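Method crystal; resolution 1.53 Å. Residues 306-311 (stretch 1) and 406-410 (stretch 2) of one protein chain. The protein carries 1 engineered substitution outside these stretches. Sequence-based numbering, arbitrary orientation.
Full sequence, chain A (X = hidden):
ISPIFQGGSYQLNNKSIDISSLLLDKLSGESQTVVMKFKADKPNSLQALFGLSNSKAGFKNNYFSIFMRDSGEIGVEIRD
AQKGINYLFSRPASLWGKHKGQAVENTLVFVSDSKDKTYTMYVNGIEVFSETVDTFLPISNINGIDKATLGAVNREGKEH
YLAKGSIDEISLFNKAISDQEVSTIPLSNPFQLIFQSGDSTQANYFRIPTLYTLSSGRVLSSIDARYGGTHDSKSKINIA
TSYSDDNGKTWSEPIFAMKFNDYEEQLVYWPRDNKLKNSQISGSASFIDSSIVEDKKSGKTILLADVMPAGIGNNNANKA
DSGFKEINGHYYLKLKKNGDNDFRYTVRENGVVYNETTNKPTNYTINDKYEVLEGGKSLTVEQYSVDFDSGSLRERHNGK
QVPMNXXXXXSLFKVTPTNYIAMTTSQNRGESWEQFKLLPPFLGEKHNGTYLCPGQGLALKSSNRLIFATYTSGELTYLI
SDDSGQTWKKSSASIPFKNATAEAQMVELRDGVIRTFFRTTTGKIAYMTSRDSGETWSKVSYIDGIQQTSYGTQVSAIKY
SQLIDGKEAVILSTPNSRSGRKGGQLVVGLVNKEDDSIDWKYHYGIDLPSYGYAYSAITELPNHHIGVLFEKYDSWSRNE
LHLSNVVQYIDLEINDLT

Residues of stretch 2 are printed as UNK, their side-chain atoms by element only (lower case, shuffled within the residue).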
# COMPACT_ATOMS: atom_id res chain seq x y z
N ASP A 306 -6.54 9.14 -10.04
CA ASP A 306 -5.90 9.43 -11.32
C ASP A 306 -6.23 8.31 -12.29
O ASP A 306 -6.33 7.15 -11.87
CB ASP A 306 -4.37 9.48 -11.21
CG ASP A 306 -3.86 10.49 -10.19
OD1 ASP A 306 -4.52 11.51 -9.93
OD2 ASP A 306 -2.74 10.26 -9.68
N VAL A 307 -6.35 8.64 -13.57
CA VAL A 307 -6.53 7.62 -14.61
C VAL A 307 -5.37 7.69 -15.58
O VAL A 307 -5.02 8.77 -16.06
CB VAL A 307 -7.83 7.82 -15.40
CG1 VAL A 307 -8.10 6.60 -16.28
CG2 VAL A 307 -8.97 8.05 -14.45
N MET A 308 -4.79 6.53 -15.87
CA MET A 308 -3.68 6.40 -16.81
C MET A 308 -4.06 5.55 -18.01
O MET A 308 -4.49 4.40 -17.86
CB MET A 308 -2.49 5.74 -16.11
CG MET A 308 -1.96 6.51 -14.92
SD MET A 308 -1.14 8.04 -15.41
CE MET A 308 -0.74 8.72 -13.80
N PRO A 309 -3.91 6.10 -19.22
CA PRO A 309 -4.09 5.30 -20.43
C PRO A 309 -3.05 4.18 -20.52
O PRO A 309 -2.06 4.17 -19.78
CB PRO A 309 -3.84 6.32 -21.56
CG PRO A 309 -4.12 7.66 -20.94
CD PRO A 309 -3.60 7.51 -19.53
N ALA A 310 -3.29 3.23 -21.42
CA ALA A 310 -2.40 2.09 -21.58
C ALA A 310 -0.94 2.50 -21.68
O ALA A 310 -0.57 3.34 -22.49
CB ALA A 310 -2.80 1.28 -22.79
N GLY A 311 -0.12 1.90 -20.83
CA GLY A 311 1.32 2.10 -20.85
C GLY A 311 1.78 3.44 -20.32
O GLY A 311 2.95 3.79 -20.48
N UNK A 406 -11.46 3.46 -24.78
CA UNK A 406 -10.56 4.45 -25.36
C UNK A 406 -9.26 4.62 -24.58
O UNK A 406 -8.32 5.25 -25.06
c UNK A 406 -12.40 5.72 -26.53
c UNK A 406 -11.69 6.41 -24.21
c UNK A 406 -11.24 5.83 -25.56
N UNK A 407 -9.20 4.05 -23.38
CA UNK A 407 -7.98 4.06 -22.58
C UNK A 407 -7.05 2.87 -22.85
O UNK A 407 -5.97 2.76 -22.27
c UNK A 407 -10.41 7.21 -20.31
c UNK A 407 -9.45 8.06 -19.78
c UNK A 407 -8.34 4.12 -21.09
c UNK A 407 -7.79 6.36 -20.09
c UNK A 407 -8.74 5.50 -20.62
c UNK A 407 -8.14 7.65 -19.68
c UNK A 407 -10.05 5.94 -20.73
N UNK A 408 -7.45 1.99 -23.77
CA UNK A 408 -6.74 0.74 -24.00
C UNK A 408 -5.74 0.82 -25.16
O UNK A 408 -5.92 1.61 -26.10
c UNK A 408 -7.70 -0.41 -24.31
c UNK A 408 -10.34 -1.68 -21.17
c UNK A 408 -8.62 -0.84 -23.19
c UNK A 408 -9.58 -1.82 -23.42
o UNK A 408 -11.22 -2.13 -20.20
c UNK A 408 -8.53 -0.29 -21.92
c UNK A 408 -10.42 -2.24 -22.43
c UNK A 408 -9.39 -0.71 -20.90
N UNK A 409 -4.73 -0.03 -25.10
CA UNK A 409 -3.69 -0.09 -26.12
C UNK A 409 -4.27 -0.53 -27.47
O UNK A 409 -3.87 -0.03 -28.51
c UNK A 409 -1.53 -1.34 -26.75
c UNK A 409 -2.59 -1.04 -25.68
n UNK A 409 1.59 -3.57 -26.67
c UNK A 409 -0.50 -2.30 -26.19
c UNK A 409 0.57 -2.63 -27.21
N UNK A 410 -5.24 -1.44 -27.43
CA UNK A 410 -5.77 -2.05 -28.65
C UNK A 410 -6.96 -1.31 -29.26
O UNK A 410 -7.55 -1.77 -30.25
o UNK A 410 -5.22 -5.65 -28.03
o UNK A 410 -3.83 -3.94 -28.07
c UNK A 410 -6.17 -3.51 -28.39
c UNK A 410 -4.98 -4.43 -28.15

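Position 406 carries three side-chain atoms, all carbon. One lies within bonding distance of CA and of both others, so the side chain branches at CB and ends in two methyl groups. None of these atoms comes within 8 Å of stretch 1. A branch of three carbons with no heteroatom defines Val406, with chi1 at -63° (m).

Position 407 has seven side-chain carbons: a CB followed by a closed ring of six, with no further atom attached. Its CA-to-CB bond points sideways relative to stretch 1, yet the ring end comes nearer, reaching Val307 and Pro309. A six-carbon ring without a substituent is Phe407. With the name fixed, the contacts can be specified: CE2 of Phe407 lies 3.6 Å from CG1 of Val307, and CD2 of Phe407 lies 4.0 Å from CG of Pro309. Both are apolar side-chain contacts. CA of Pro309 sits at the ring edge, near the ring plane, whereas CG1 of Val307 approaches obliquely.

Position 408 again shows a CB and a ring of six carbons, but here an oxygen is bonded to the ring carbon farthest from CB. The CA-to-CB bond points away from stretch 1, and the side chain stays at least 5.4 Å from it. The para oxygen identifies Tyr408; its OH is hydrogen-bonded elsewhere in the structure.

Position 409 has four carbons in an unbranched row ending in nitrogen, the pattern of lysine. All four chi angles of Lys409 are t, giving a fully extended chain whose end leads away from stretch 1. Contact is made at its base, where CB of Lys409 is 3.7 Å from CB of Ala310.

Position 410 has two carbons, the second bearing two oxygens: a carboxylate one carbon from CA, hence Asp410. It makes no contact with stretch 1, and both carboxylate oxygens are hydrogen-bonded elsewhere.

The contact combines one backbone hydrogen bond with apolar packing, burying 246 Å² over both sides. N of Ala310 donates to O of Phe407 at 2.9 Å, with an N-H...O angle of 146°, somewhat bent but short. This bond accompanies the close backbone approach at Pro309 and Phe407, whose CA atoms are 4.6 Å apart. Phe407 thus contributes twice, through its carbonyl and its ring, and has the largest covered area, 98 Å². Beyond the hydrogen bond, CB of Ala310 points toward stretch 2 and packs 3.3 Å from N of Lys409, a close fit against the backbone that its small methyl group makes.

Stretch 2, residues 406-410: VFYKD
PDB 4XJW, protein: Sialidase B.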